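Long-range contacts in trypsin-resistant surface T6 protein (Streptococcus pyogenes serotype M6, PDB 4P0D), which probably forms the backbone of the pilus shaft on the streptococcal surface as the T6 antigen, and carries a predicted sorting signal for attachment to the cell wall: residues 211-216 / 251-256; 175-180 / 256-261; 231-236 / 245-250; 179-184 / 280-285. The protein carries 1 engineered substitution. All blocks are in the same frame, centred on the assembly; numbering follows the deposited sequence.

Interaction 1: residues 211-216 / 251-256; sequences VEWKGK and SLESIS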
loop_
_atom_site.group_PDB
_atom_site.type_symbol
_atom_site.label_atom_id
_atom_site.label_comp_id
_atom_site.label_asym_id
_atom_site.label_seq_id
_atom_site.Cartn_x
_atom_site.Cartn_y
_atom_site.Cartn_z
ATOM N N VAL A 211 -6.598 -14.558 -0.759
ATOM C CA VAL A 211 -6.751 -14.177 0.625
ATOM C C VAL A 211 -6.623 -15.466 1.432
ATOM O O VAL A 211 -7.299 -16.448 1.129
ATOM C CB VAL A 211 -8.136 -13.517 0.866
ATOM C CG1 VAL A 211 -8.395 -13.324 2.334
ATOM C CG2 VAL A 211 -8.263 -12.193 0.135
ATOM N N GLU A 212 -5.723 -15.484 2.415
ATOM C CA GLU A 212 -5.626 -16.574 3.379
ATOM C C GLU A 212 -6.094 -16.022 4.717
ATOM O O GLU A 212 -5.815 -14.879 5.059
ATOM C CB GLU A 212 -4.188 -17.123 3.478
ATOM C CG GLU A 212 -3.898 -18.075 4.650
ATOM C CD GLU A 212 -3.238 -17.397 5.855
ATOM O OE1 GLU A 212 -2.143 -16.815 5.651
ATOM O OE2 GLU A 212 -3.788 -17.449 7.003
ATOM N N TRP A 213 -6.833 -16.833 5.451
ATOM C CA TRP A 213 -7.338 -16.460 6.774
ATOM C C TRP A 213 -7.453 -17.749 7.587
ATOM O O TRP A 213 -7.984 -18.752 7.106
ATOM C CB TRP A 213 -8.694 -15.772 6.647
ATOM C CG TRP A 213 -9.347 -15.428 7.971
ATOM C CD1 TRP A 213 -8.985 -14.452 8.846
ATOM C CD2 TRP A 213 -10.480 -16.069 8.535
ATOM N NE1 TRP A 213 -9.824 -14.452 9.936
ATOM C CE2 TRP A 213 -10.764 -15.430 9.759
ATOM C CE3 TRP A 213 -11.303 -17.108 8.111
ATOM C CZ2 TRP A 213 -11.829 -15.814 10.571
ATOM C CZ3 TRP A 213 -12.347 -17.491 8.917
ATOM C CH2 TRP A 213 -12.606 -16.843 10.131
ATOM N N LYS A 214 -6.921 -17.713 8.802
ATOM C CA LYS A 214 -6.842 -18.895 9.670
ATOM C C LYS A 214 -6.174 -20.095 8.994
ATOM O O LYS A 214 -6.556 -21.227 9.233
ATOM C CB LYS A 214 -8.243 -19.282 10.170
ATOM C CG LYS A 214 -8.832 -18.266 11.136
ATOM C CD LYS A 214 -9.810 -18.897 12.117
ATOM C CE LYS A 214 -10.894 -19.683 11.401
ATOM N NZ LYS A 214 -12.126 -19.779 12.226
ATOM N N GLY A 215 -5.188 -19.843 8.140
ATOM C CA GLY A 215 -4.479 -20.913 7.469
ATOM C C GLY A 215 -5.296 -21.640 6.409
ATOM O O GLY A 215 -4.962 -22.763 6.044
ATOM N N LYS A 216 -6.356 -20.994 5.923
ATOM C CA LYS A 216 -7.212 -21.527 4.860
ATOM C C LYS A 216 -7.266 -20.538 3.702
ATOM O O LYS A 216 -7.349 -19.346 3.923
ATOM C CB LYS A 216 -8.624 -21.728 5.402
ATOM C CG LYS A 216 -8.686 -22.699 6.565
ATOM C CD LYS A 216 -10.076 -22.752 7.162
ATOM C CE LYS A 216 -10.164 -23.841 8.213
ATOM N NZ LYS A 216 -11.573 -24.251 8.403
ATOM N N SER A 251 -16.588 -11.171 11.456
ATOM C CA SER A 251 -16.286 -12.478 10.847
ATOM C C SER A 251 -14.809 -12.891 10.928
ATOM O O SER A 251 -14.473 -14.052 10.689
ATOM C CB SER A 251 -16.710 -12.492 9.372
ATOM O OG SER A 251 -15.744 -11.836 8.557
ATOM N N LEU A 252 -13.928 -11.941 11.232
ATOM C CA LEU A 252 -12.486 -12.219 11.283
ATOM C C LEU A 252 -12.031 -12.908 12.565
ATOM O O LEU A 252 -10.936 -13.488 12.602
ATOM C CB LEU A 252 -11.675 -10.948 11.050
ATOM C CG LEU A 252 -11.901 -10.212 9.724
ATOM C CD1 LEU A 252 -10.946 -9.030 9.597
ATOM C CD2 LEU A 252 -11.760 -11.144 8.526
ATOM N N GLU A 253 -12.861 -12.876 13.614
ATOM C CA GLU A 253 -12.511 -13.515 14.892
ATOM C C GLU A 253 -11.144 -13.025 15.397
ATOM O O GLU A 253 -10.340 -13.814 15.876
ATOM C CB GLU A 253 -12.507 -15.056 14.760
ATOM C CG GLU A 253 -13.842 -15.669 14.390
ATOM C CD GLU A 253 -13.748 -17.101 13.909
ATOM O OE1 GLU A 253 -12.729 -17.806 14.137
ATOM O OE2 GLU A 253 -14.725 -17.535 13.284
ATOM N N SER A 254 -10.873 -11.736 15.221
ATOM C CA SER A 254 -9.606 -11.112 15.635
ATOM C C SER A 254 -8.335 -11.743 15.031
ATOM O O SER A 254 -7.252 -11.632 15.602
ATOM C CB SER A 254 -9.501 -11.091 17.166
ATOM O OG SER A 254 -10.711 -10.631 17.756
ATOM N N ILE A 255 -8.465 -12.398 13.879
ATOM C CA ILE A 255 -7.313 -12.967 13.172
ATOM C C ILE A 255 -7.212 -12.244 11.828
ATOM O O ILE A 255 -8.196 -12.162 11.097
ATOM C CB ILE A 255 -7.492 -14.495 12.991
ATOM C CG1 ILE A 255 -7.326 -15.196 14.341
ATOM C CG2 ILE A 255 -6.496 -15.081 11.987
ATOM C CD1 ILE A 255 -7.957 -16.580 14.397
ATOM N N SER A 256 -6.046 -11.692 11.507
ATOM C CA SER A 256 -5.894 -10.908 10.271
ATOM C C SER A 256 -5.732 -11.805 9.062
ATOM O O SER A 256 -4.935 -12.721 9.101
ATOM C CB SER A 256 -4.645 -10.020 10.302
ATOM O OG SER A 256 -4.715 -9.107 11.361
HETATM O O HOH W 1 -4.775 -15.606 8.992
#

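Interaction 2: residues 175-180 / 256-261; sequences SLTFEL and SPNISY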
loop_
_atom_site.group_PDB
_atom_site.type_symbol
_atom_site.label_atom_id
_atom_site.label_comp_id
_atom_site.label_asym_id
_atom_site.label_seq_id
_atom_site.Cartn_x
_atom_site.Cartn_y
_atom_site.Cartn_z
ATOM N N SER A 175 2.464 -9.089 -1.414
ATOM C CA SER A 175 1.804 -9.659 -0.243
ATOM C C SER A 175 1.598 -8.586 0.826
ATOM O O SER A 175 2.479 -7.746 1.056
ATOM C CB SER A 175 2.610 -10.832 0.312
ATOM O OG SER A 175 3.878 -10.420 0.761
ATOM N N LEU A 176 0.421 -8.609 1.443
ATOM C CA LEU A 176 0.076 -7.665 2.486
ATOM C C LEU A 176 -0.203 -8.424 3.759
ATOM O O LEU A 176 -0.880 -9.455 3.739
ATOM C CB LEU A 176 -1.176 -6.891 2.119
ATOM C CG LEU A 176 -1.183 -6.008 0.889
ATOM C CD1 LEU A 176 -2.592 -5.467 0.649
ATOM C CD2 LEU A 176 -0.195 -4.863 1.046
ATOM N N THR A 177 0.329 -7.940 4.872
ATOM C CA THR A 177 -0.139 -8.391 6.184
ATOM C C THR A 177 -0.534 -7.151 6.977
ATOM O O THR A 177 -0.057 -6.050 6.696
ATOM C CB THR A 177 0.923 -9.174 6.950
ATOM O OG1 THR A 177 2.013 -8.309 7.252
ATOM C CG2 THR A 177 1.427 -10.384 6.123
ATOM N N PHE A 178 -1.405 -7.312 7.959
ATOM C CA PHE A 178 -1.801 -6.171 8.766
ATOM C C PHE A 178 -2.252 -6.523 10.171
ATOM O O PHE A 178 -2.626 -7.670 10.442
ATOM C CB PHE A 178 -2.838 -5.307 8.037
ATOM C CG PHE A 178 -4.059 -6.039 7.578
ATOM C CD1 PHE A 178 -4.034 -6.820 6.430
ATOM C CD2 PHE A 178 -5.258 -5.900 8.273
ATOM C CE1 PHE A 178 -5.176 -7.478 5.998
ATOM C CE2 PHE A 178 -6.408 -6.553 7.852
ATOM C CZ PHE A 178 -6.365 -7.341 6.712
ATOM N N GLU A 179 -2.159 -5.535 11.068
ATOM C CA GLU A 179 -2.645 -5.669 12.441
ATOM C C GLU A 179 -3.971 -4.943 12.524
ATOM O O GLU A 179 -4.091 -3.823 12.072
ATOM C CB GLU A 179 -1.632 -5.100 13.446
ATOM C CG GLU A 179 -0.316 -5.861 13.410
ATOM C CD GLU A 179 0.802 -5.209 14.200
ATOM O OE1 GLU A 179 1.302 -4.126 13.801
ATOM O OE2 GLU A 179 1.195 -5.821 15.210
ATOM N N LEU A 180 -4.975 -5.613 13.076
ATOM C CA LEU A 180 -6.323 -5.070 13.138
ATOM C C LEU A 180 -6.506 -4.058 14.253
ATOM O O LEU A 180 -5.873 -4.157 15.297
ATOM C CB LEU A 180 -7.328 -6.196 13.356
ATOM C CG LEU A 180 -7.462 -7.214 12.226
ATOM C CD1 LEU A 180 -8.223 -8.429 12.703
ATOM C CD2 LEU A 180 -8.176 -6.592 11.038
ATOM N N SER A 256 -6.046 -11.692 11.507
ATOM C CA SER A 256 -5.894 -10.908 10.271
ATOM C C SER A 256 -5.732 -11.805 9.062
ATOM O O SER A 256 -4.935 -12.721 9.101
ATOM C CB SER A 256 -4.645 -10.020 10.302
ATOM O OG SER A 256 -4.715 -9.107 11.361
ATOM N N PRO A 257 -6.441 -11.501 7.976
ATOM C CA PRO A 257 -6.222 -12.205 6.722
ATOM C C PRO A 257 -4.900 -11.767 6.095
ATOM O O PRO A 257 -4.391 -10.703 6.434
ATOM C CB PRO A 257 -7.393 -11.750 5.863
ATOM C CG PRO A 257 -7.679 -10.376 6.354
ATOM C CD PRO A 257 -7.419 -10.410 7.830
ATOM N N ASN A 258 -4.338 -12.611 5.231
ATOM C CA ASN A 258 -3.119 -12.308 4.499
ATOM C C ASN A 258 -3.494 -12.259 3.012
ATOM O O ASN A 258 -4.161 -13.163 2.504
ATOM C CB ASN A 258 -2.066 -13.387 4.797
ATOM C CG ASN A 258 -1.622 -13.370 6.263
ATOM O OD1 ASN A 258 -1.386 -12.302 6.849
ATOM N ND2 ASN A 258 -1.545 -14.544 6.872
ATOM N N ILE A 259 -3.127 -11.163 2.340
ATOM C CA ILE A 259 -3.570 -10.897 0.985
ATOM C C ILE A 259 -2.367 -11.011 0.046
ATOM O O ILE A 259 -1.306 -10.469 0.345
ATOM C CB ILE A 259 -4.193 -9.475 0.885
ATOM C CG1 ILE A 259 -5.346 -9.310 1.888
ATOM C CG2 ILE A 259 -4.678 -9.154 -0.530
ATOM C CD1 ILE A 259 -6.035 -7.969 1.781
ATOM N N SER A 260 -2.541 -11.687 -1.083
ATOM C CA SER A 260 -1.514 -11.749 -2.106
ATOM C C SER A 260 -2.077 -11.387 -3.471
ATOM O O SER A 260 -3.272 -11.552 -3.731
ATOM C CB SER A 260 -0.875 -13.139 -2.121
ATOM O OG SER A 260 -0.202 -13.289 -0.901
ATOM N N TYR A 261 -1.217 -10.857 -4.329
ATOM C CA TYR A 261 -1.603 -10.534 -5.699
ATOM C C TYR A 261 -0.379 -10.297 -6.570
ATOM O O TYR A 261 0.730 -10.137 -6.074
ATOM C CB TYR A 261 -2.541 -9.332 -5.748
ATOM C CG TYR A 261 -2.135 -8.177 -4.868
ATOM C CD1 TYR A 261 -2.455 -8.155 -3.511
ATOM C CD2 TYR A 261 -1.437 -7.091 -5.394
ATOM C CE1 TYR A 261 -2.087 -7.083 -2.701
ATOM C CE2 TYR A 261 -1.064 -6.024 -4.597
ATOM C CZ TYR A 261 -1.397 -6.014 -3.266
ATOM O OH TYR A 261 -1.024 -4.926 -2.498
HETATM O O HOH W 2 -2.389 -9.989 7.996
HETATM O O HOH W 3 -4.315 -8.214 14.216
#

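Interaction 3: residues 231-236 / 245-250; sequences TKIGIA and LSFIYD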
loop_
_atom_site.group_PDB
_atom_site.type_symbol
_atom_site.label_atom_id
_atom_site.label_comp_id
_atom_site.label_asym_id
_atom_site.label_seq_id
_atom_site.Cartn_x
_atom_site.Cartn_y
_atom_site.Cartn_z
ATOM N N THR A 231 -18.205 -19.035 5.190
ATOM C CA THR A 231 -18.367 -17.719 5.775
ATOM C C THR A 231 -17.844 -16.682 4.811
ATOM O O THR A 231 -16.756 -16.822 4.268
ATOM C CB THR A 231 -17.576 -17.606 7.086
ATOM O OG1 THR A 231 -18.074 -18.563 8.016
ATOM C CG2 THR A 231 -17.684 -16.212 7.692
ATOM N N LYS A 232 -18.612 -15.634 4.607
ATOM C CA LYS A 232 -18.133 -14.488 3.847
ATOM C C LYS A 232 -17.361 -13.543 4.779
ATOM O O LYS A 232 -17.945 -12.931 5.676
ATOM C CB LYS A 232 -19.319 -13.763 3.226
ATOM C CG LYS A 232 -18.923 -12.665 2.267
ATOM C CD LYS A 232 -20.029 -11.636 2.108
ATOM C CE LYS A 232 -20.951 -11.978 0.969
ATOM N NZ LYS A 232 -21.935 -10.868 0.771
ATOM N N ILE A 233 -16.053 -13.415 4.578
ATOM C CA ILE A 233 -15.260 -12.551 5.453
ATOM C C ILE A 233 -14.998 -11.179 4.841
ATOM O O ILE A 233 -14.443 -10.295 5.496
ATOM C CB ILE A 233 -13.911 -13.181 5.864
ATOM C CG1 ILE A 233 -12.998 -13.419 4.655
ATOM C CG2 ILE A 233 -14.158 -14.472 6.626
ATOM C CD1 ILE A 233 -11.571 -13.761 5.024
ATOM N N GLY A 234 -15.362 -11.006 3.582
ATOM C CA GLY A 234 -15.176 -9.739 2.926
ATOM C C GLY A 234 -15.646 -9.783 1.485
ATOM O O GLY A 234 -16.189 -10.785 1.029
ATOM N N ILE A 235 -15.428 -8.682 0.783
ATOM C CA ILE A 235 -15.788 -8.548 -0.627
ATOM C C ILE A 235 -14.715 -7.696 -1.290
ATOM O O ILE A 235 -14.302 -6.655 -0.752
ATOM C CB ILE A 235 -17.147 -7.859 -0.828
ATOM C CG1 ILE A 235 -18.252 -8.551 -0.023
ATOM C CG2 ILE A 235 -17.548 -7.866 -2.295
ATOM C CD1 ILE A 235 -19.592 -7.884 -0.207
ATOM N N ALA A 236 -14.279 -8.154 -2.459
ATOM C CA ALA A 236 -13.247 -7.521 -3.232
ATOM C C ALA A 236 -13.806 -7.021 -4.543
ATOM O O ALA A 236 -14.734 -7.642 -5.106
ATOM C CB ALA A 236 -12.146 -8.527 -3.507
ATOM N N LEU A 245 -10.873 -3.948 -1.005
ATOM C CA LEU A 245 -11.334 -5.140 -0.314
ATOM C C LEU A 245 -11.809 -4.721 1.089
ATOM O O LEU A 245 -11.017 -4.291 1.933
ATOM C CB LEU A 245 -10.232 -6.203 -0.248
ATOM C CG LEU A 245 -10.691 -7.663 -0.175
ATOM C CD1 LEU A 245 -9.515 -8.618 -0.120
ATOM C CD2 LEU A 245 -11.599 -7.880 1.011
ATOM N N SER A 246 -13.111 -4.831 1.317
ATOM C CA SER A 246 -13.690 -4.471 2.596
ATOM C C SER A 246 -13.959 -5.753 3.345
ATOM O O SER A 246 -14.684 -6.615 2.845
ATOM C CB SER A 246 -14.991 -3.666 2.408
ATOM O OG SER A 246 -15.574 -3.338 3.662
ATOM N N PHE A 247 -13.389 -5.888 4.540
ATOM C CA PHE A 247 -13.664 -7.068 5.368
ATOM C C PHE A 247 -14.793 -6.809 6.357
ATOM O O PHE A 247 -15.129 -5.663 6.655
ATOM C CB PHE A 247 -12.424 -7.500 6.145
ATOM C CG PHE A 247 -11.307 -8.036 5.284
ATOM C CD1 PHE A 247 -11.333 -9.343 4.827
ATOM C CD2 PHE A 247 -10.215 -7.239 4.969
ATOM C CE1 PHE A 247 -10.305 -9.846 4.057
ATOM C CE2 PHE A 247 -9.177 -7.737 4.199
ATOM C CZ PHE A 247 -9.228 -9.032 3.731
ATOM N N ILE A 248 -15.369 -7.900 6.851
ATOM C CA ILE A 248 -16.432 -7.868 7.836
ATOM C C ILE A 248 -15.820 -8.160 9.201
ATOM O O ILE A 248 -15.561 -9.328 9.547
ATOM C CB ILE A 248 -17.524 -8.907 7.481
ATOM C CG1 ILE A 248 -17.989 -8.670 6.039
ATOM C CG2 ILE A 248 -18.668 -8.853 8.497
ATOM C CD1 ILE A 248 -18.996 -9.692 5.535
ATOM N N TYR A 249 -15.595 -7.093 9.975
ATOM C CA TYR A 249 -14.803 -7.173 11.228
ATOM C C TYR A 249 -15.138 -8.364 12.105
ATOM O O TYR A 249 -14.248 -9.125 12.519
ATOM C CB TYR A 249 -14.945 -5.893 12.059
ATOM C CG TYR A 249 -14.129 -5.903 13.333
ATOM C CD1 TYR A 249 -12.780 -5.555 13.319
ATOM C CD2 TYR A 249 -14.706 -6.235 14.560
ATOM C CE1 TYR A 249 -12.031 -5.559 14.463
ATOM C CE2 TYR A 249 -13.963 -6.244 15.729
ATOM C CZ TYR A 249 -12.627 -5.896 15.674
ATOM O OH TYR A 249 -11.863 -5.861 16.811
ATOM N N ASP A 250 -16.425 -8.517 12.395
ATOM C CA ASP A 250 -16.882 -9.566 13.299
ATOM C C ASP A 250 -16.516 -10.967 12.777
ATOM O O ASP A 250 -16.127 -11.831 13.576
ATOM C CB ASP A 250 -18.383 -9.428 13.590
ATOM C CG ASP A 250 -18.707 -8.196 14.437
ATOM O OD1 ASP A 250 -17.824 -7.712 15.165
ATOM O OD2 ASP A 250 -19.852 -7.705 14.383
#

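Interaction 4: residues 179-184 / 280-285; sequences ELPSYT and AEFFYS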
loop_
_atom_site.group_PDB
_atom_site.type_symbol
_atom_site.label_atom_id
_atom_site.label_comp_id
_atom_site.label_asym_id
_atom_site.label_seq_id
_atom_site.Cartn_x
_atom_site.Cartn_y
_atom_site.Cartn_z
ATOM N N GLU A 179 -2.159 -5.535 11.068
ATOM C CA GLU A 179 -2.645 -5.669 12.441
ATOM C C GLU A 179 -3.971 -4.943 12.524
ATOM O O GLU A 179 -4.091 -3.823 12.072
ATOM C CB GLU A 179 -1.632 -5.100 13.446
ATOM C CG GLU A 179 -0.316 -5.861 13.410
ATOM C CD GLU A 179 0.802 -5.209 14.200
ATOM O OE1 GLU A 179 1.302 -4.126 13.801
ATOM O OE2 GLU A 179 1.195 -5.821 15.210
ATOM N N LEU A 180 -4.975 -5.613 13.076
ATOM C CA LEU A 180 -6.323 -5.070 13.138
ATOM C C LEU A 180 -6.506 -4.058 14.253
ATOM O O LEU A 180 -5.873 -4.157 15.297
ATOM C CB LEU A 180 -7.328 -6.196 13.356
ATOM C CG LEU A 180 -7.462 -7.214 12.226
ATOM C CD1 LEU A 180 -8.223 -8.429 12.703
ATOM C CD2 LEU A 180 -8.176 -6.592 11.038
ATOM N N PRO A 181 -7.431 -3.106 14.060
ATOM C CA PRO A 181 -7.884 -2.350 15.220
ATOM C C PRO A 181 -8.643 -3.295 16.151
ATOM O O PRO A 181 -9.053 -4.381 15.724
ATOM C CB PRO A 181 -8.857 -1.343 14.614
ATOM C CG PRO A 181 -9.385 -2.008 13.400
ATOM C CD PRO A 181 -8.243 -2.817 12.864
ATOM N N SER A 182 -8.792 -2.897 17.403
ATOM C CA SER A 182 -9.610 -3.614 18.351
ATOM C C SER A 182 -10.848 -2.760 18.595
ATOM O O SER A 182 -10.742 -1.664 19.123
ATOM C CB SER A 182 -8.817 -3.833 19.638
ATOM O OG SER A 182 -9.534 -4.628 20.553
ATOM N N TYR A 183 -12.017 -3.247 18.171
ATOM C CA TYR A 183 -13.292 -2.528 18.381
ATOM C C TYR A 183 -14.119 -3.268 19.418
ATOM O O TYR A 183 -14.138 -4.496 19.419
ATOM C CB TYR A 183 -14.128 -2.486 17.104
ATOM C CG TYR A 183 -13.509 -1.820 15.913
ATOM C CD1 TYR A 183 -12.947 -0.547 16.011
ATOM C CD2 TYR A 183 -13.542 -2.432 14.659
ATOM C CE1 TYR A 183 -12.418 0.089 14.910
ATOM C CE2 TYR A 183 -12.998 -1.807 13.544
ATOM C CZ TYR A 183 -12.440 -0.540 13.684
ATOM O OH TYR A 183 -11.911 0.089 12.613
ATOM N N THR A 184 -14.789 -2.538 20.299
ATOM C CA THR A 184 -15.780 -3.141 21.183
ATOM C C THR A 184 -16.973 -3.601 20.345
ATOM O O THR A 184 -17.242 -3.069 19.267
ATOM C CB THR A 184 -16.273 -2.184 22.295
ATOM O OG1 THR A 184 -16.993 -1.078 21.734
ATOM C CG2 THR A 184 -15.108 -1.683 23.122
ATOM N N ALA A 280 -0.323 0.630 -0.900
ATOM C CA ALA A 280 -1.299 -0.158 -0.187
ATOM C C ALA A 280 -1.814 0.646 0.983
ATOM O O ALA A 280 -1.035 1.267 1.697
ATOM C CB ALA A 280 -0.677 -1.440 0.293
ATOM N N GLU A 281 -3.128 0.632 1.180
ATOM C CA GLU A 281 -3.765 1.429 2.228
ATOM C C GLU A 281 -4.694 0.573 3.048
ATOM O O GLU A 281 -5.438 -0.227 2.484
ATOM C CB GLU A 281 -4.550 2.570 1.606
ATOM C CG GLU A 281 -3.663 3.650 1.036
ATOM C CD GLU A 281 -4.439 4.808 0.426
ATOM O OE1 GLU A 281 -4.551 5.844 1.099
ATOM O OE2 GLU A 281 -4.912 4.688 -0.728
ATOM N N PHE A 282 -4.621 0.725 4.371
ATOM C CA PHE A 282 -5.507 0.051 5.307
ATOM C C PHE A 282 -6.292 1.094 6.094
ATOM O O PHE A 282 -5.724 1.813 6.933
ATOM C CB PHE A 282 -4.715 -0.874 6.238
ATOM C CG PHE A 282 -5.549 -1.598 7.259
ATOM C CD1 PHE A 282 -6.862 -2.006 6.986
ATOM C CD2 PHE A 282 -5.013 -1.909 8.491
ATOM C CE1 PHE A 282 -7.606 -2.688 7.938
ATOM C CE2 PHE A 282 -5.750 -2.597 9.435
ATOM C CZ PHE A 282 -7.053 -2.976 9.167
ATOM N N PHE A 283 -7.592 1.176 5.788
ATOM C CA PHE A 283 -8.505 2.138 6.409
ATOM C C PHE A 283 -9.253 1.477 7.532
ATOM O O PHE A 283 -9.776 0.375 7.354
ATOM C CB PHE A 283 -9.541 2.663 5.429
ATOM C CG PHE A 283 -8.956 3.354 4.259
ATOM C CD1 PHE A 283 -8.607 2.644 3.125
ATOM C CD2 PHE A 283 -8.726 4.727 4.289
ATOM C CE1 PHE A 283 -8.056 3.284 2.036
ATOM C CE2 PHE A 283 -8.178 5.374 3.193
ATOM C CZ PHE A 283 -7.844 4.651 2.066
ATOM N N TYR A 284 -9.341 2.178 8.664
ATOM C CA TYR A 284 -10.090 1.700 9.829
ATOM C C TYR A 284 -10.667 2.933 10.556
ATOM O O TYR A 284 -10.397 4.076 10.148
ATOM C CB TYR A 284 -9.184 0.863 10.757
ATOM C CG TYR A 284 -7.945 1.624 11.182
ATOM C CD1 TYR A 284 -6.790 1.604 10.397
ATOM C CD2 TYR A 284 -7.936 2.403 12.346
ATOM C CE1 TYR A 284 -5.667 2.330 10.763
ATOM C CE2 TYR A 284 -6.814 3.139 12.711
ATOM C CZ TYR A 284 -5.684 3.093 11.928
ATOM O OH TYR A 284 -4.552 3.819 12.278
ATOM N N SER A 285 -11.476 2.705 11.591
ATOM C CA SER A 285 -12.024 3.814 12.368
ATOM C C SER A 285 -11.162 4.143 13.586
ATOM O O SER A 285 -10.806 3.263 14.345
ATOM C CB SER A 285 -13.442 3.557 12.852
ATOM O OG SER A 285 -13.864 4.684 13.642
#

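Interaction 1: residues 211-216 / 251-256
Trp213 meets the 251-256 loop with the rim of its indole, and the polar atoms of the loop gather along that rim. CG is anti to the backbone N (chi1 176°), and the far end of the indole reaches the loop, where NE1 is offered to two carbonyl oxygens. NE1 donates to Leu252 O at 3.0 Å, almost exactly in the ring plane but bent at the hydrogen (136°); a second, weak bond goes from NE1 to Ile255 O. Leu252 O also takes the N-H of Ile255, the closing bond of a type I' turn, and its two donors arrive from opposite faces of the carbonyl plane. The indole is thus keyed into a tight turn, here in the middle, Cna-B-like domain of the pilin, and the 213-216 turn that it leaves is also type I'. Lys214 lies across one face of the indole, CG 3.6 Å above the ring centre. Its chain bends at chi3, crosses Ile255 at about a right angle with CD 3.7 Å from Ile255 CD1, and carries NZ to Glu253 OE1 (2.8 Å) in a salt bridge that meets the syn side of the carboxylate. Glu229 is a second acidic partner of the same ammonium. A water accepts from Lys214 N and donates to Ser256 O, joining the two backbones directly.

Interaction 2: residues 175-180 / 256-261
The Phe178 ring and the pyrrolidine of Pro257 meet obliquely, the CG and CD corner of the proline, in the conformer described, forming a bump against CZ at the far end of the phenyl. A chi1 of 55° sets Phe178 CG between the backbone N and the carbonyl carbon. The end of the ring lies nearer to Pro257 than its CB does, and fits between the proline and Ile259 CD1, which approaches CE1. One step along, Leu176 pushes CG and both methyls against the hydroxyl end of Tyr261, CD1 standing in the plane of that ring at its edge, 3.6 Å from Tyr261 OH; Asp196 binds this hydroxyl. These strands are antiparallel neighbours in the middle, Cna-B-like domain, and Leu176 pairs with Ile259 through two nearly straight backbone bonds. Toward Pro257 the strands part, and a water accepts from Phe178 N there. Beyond it, Ser256 OG donates to Phe178 O at 2.7 Å, tilted 31° from the carbonyl plane, and Leu180 CG rests 3.4 Å from Ser256 OG. A second water accepts from Leu180 N and donates to Ser256 OG. Regular pairing therefore serves one end of the contact, whereas a serine hydroxyl and waters take over the backbone polar groups at the other.

Interaction 3: residues 231-236 / 245-250
Strands 231-236 and 245-247 run antiparallel, their axes 4.7 Å apart at the closest, with directions 159° apart. Ile235 and Ser246 form the hydrogen-bonded pair, each N-H reaching the other's carbonyl over 3.0 Å. Gly234 faces Phe247, and Ala236 faces Leu245, in non-hydrogen-bonded pairs; at the first, the CA atoms of Gly234 and Phe247 come within 3.9 Å. A third bond, from Ile248 N to Ile233 O, is straight at the hydrogen (166°), yet its donor stands 44° above the carbonyl plane. The two strands are the arms of a β-hairpin in the Cna-B-like domain, with strand 192-197 beyond one arm and strand 225-228 beyond the other. Having no side chain, Gly234 leaves Phe247 and Leu245 the room next to its CA, where a β-carbon would run into Ser246 O and Phe247 CD1. Leu245 CD2 sits over the centre of one face of the Phe247 ring, 3.7 Å above its plane, while Ile233 O lies in that plane at the ring edge, 3.3 Å from Phe247 CD1. Ala236 CB rests on Leu245 CG at 3.7 Å, on the same side of the hairpin as the phenyl. Near the outer end, exposed Ile248 brings CD1 to 3.4 Å from Lys232 O and passes obliquely by the aliphatic part of Lys232, whose chain bends at chi3. Trp213 packs on Ile233 from strand 202-213.

Interaction 4: residues 179-184 / 280-285
Tyr183 has its CG anti to the carbonyl carbon (chi1 -60°); from there the ring reaches across to the end of strand 280-285, and its hydroxyl meets Ser285. Phe282 has CG anti to its own backbone N (179°), which starts its side chain toward residues 179-181. Tyr183 OH accepts the N-H of Ser285 at 2.8 Å in an almost straight bond (168°), and Ser285 O lies near the plane of the tyrosine ring, at its edge. The same hydroxyl is also bonded to Thr191 O, which ties the loop to the start of strand 192-197. In this way the connection leaving strand 171-179 of the middle, Cna-B-like domain runs against strand 280-285 without forming a β-pair. Pro181 bears on two side chains of the strand, CG on Tyr284 CB at 3.9 Å and CD equally far from Phe282 CZ, crossing Phe282 and Tyr284 obliquely. Leu180 CD2 adds a looser contact to Phe282 CZ. At the ring edge of Phe282, CE2 stands 3.3 Å from Glu179 O, close to the ring plane. Tyr284 gives mainly its CB here, 3.4 Å from Tyr183 OH, while its ring leads away to Gly106, whose carbonyl binds the phenol.

How the interactions relate
All four contacts belong to the middle domain and illustrate how one β-domain changes its chemistry from core to rim. Interactions 3 and 4 are mostly buried and rich in apolar groups, one as a hairpin, the other as a loop laid against a strand; interactions 1 and 2 are partly buried, and interaction 1 adds a charged outer layer. Ser256 is common to interactions 1 and 2, Glu179 and Leu180 to interactions 2 and 4. Phe178 touches both Phe247 and Phe282, so the cores of interactions 2, 3 and 4 are continuous. Polar links also join the contacts: between interactions 3 and 4 the Tyr249 hydroxyl meets the backbone N of buried Tyr183.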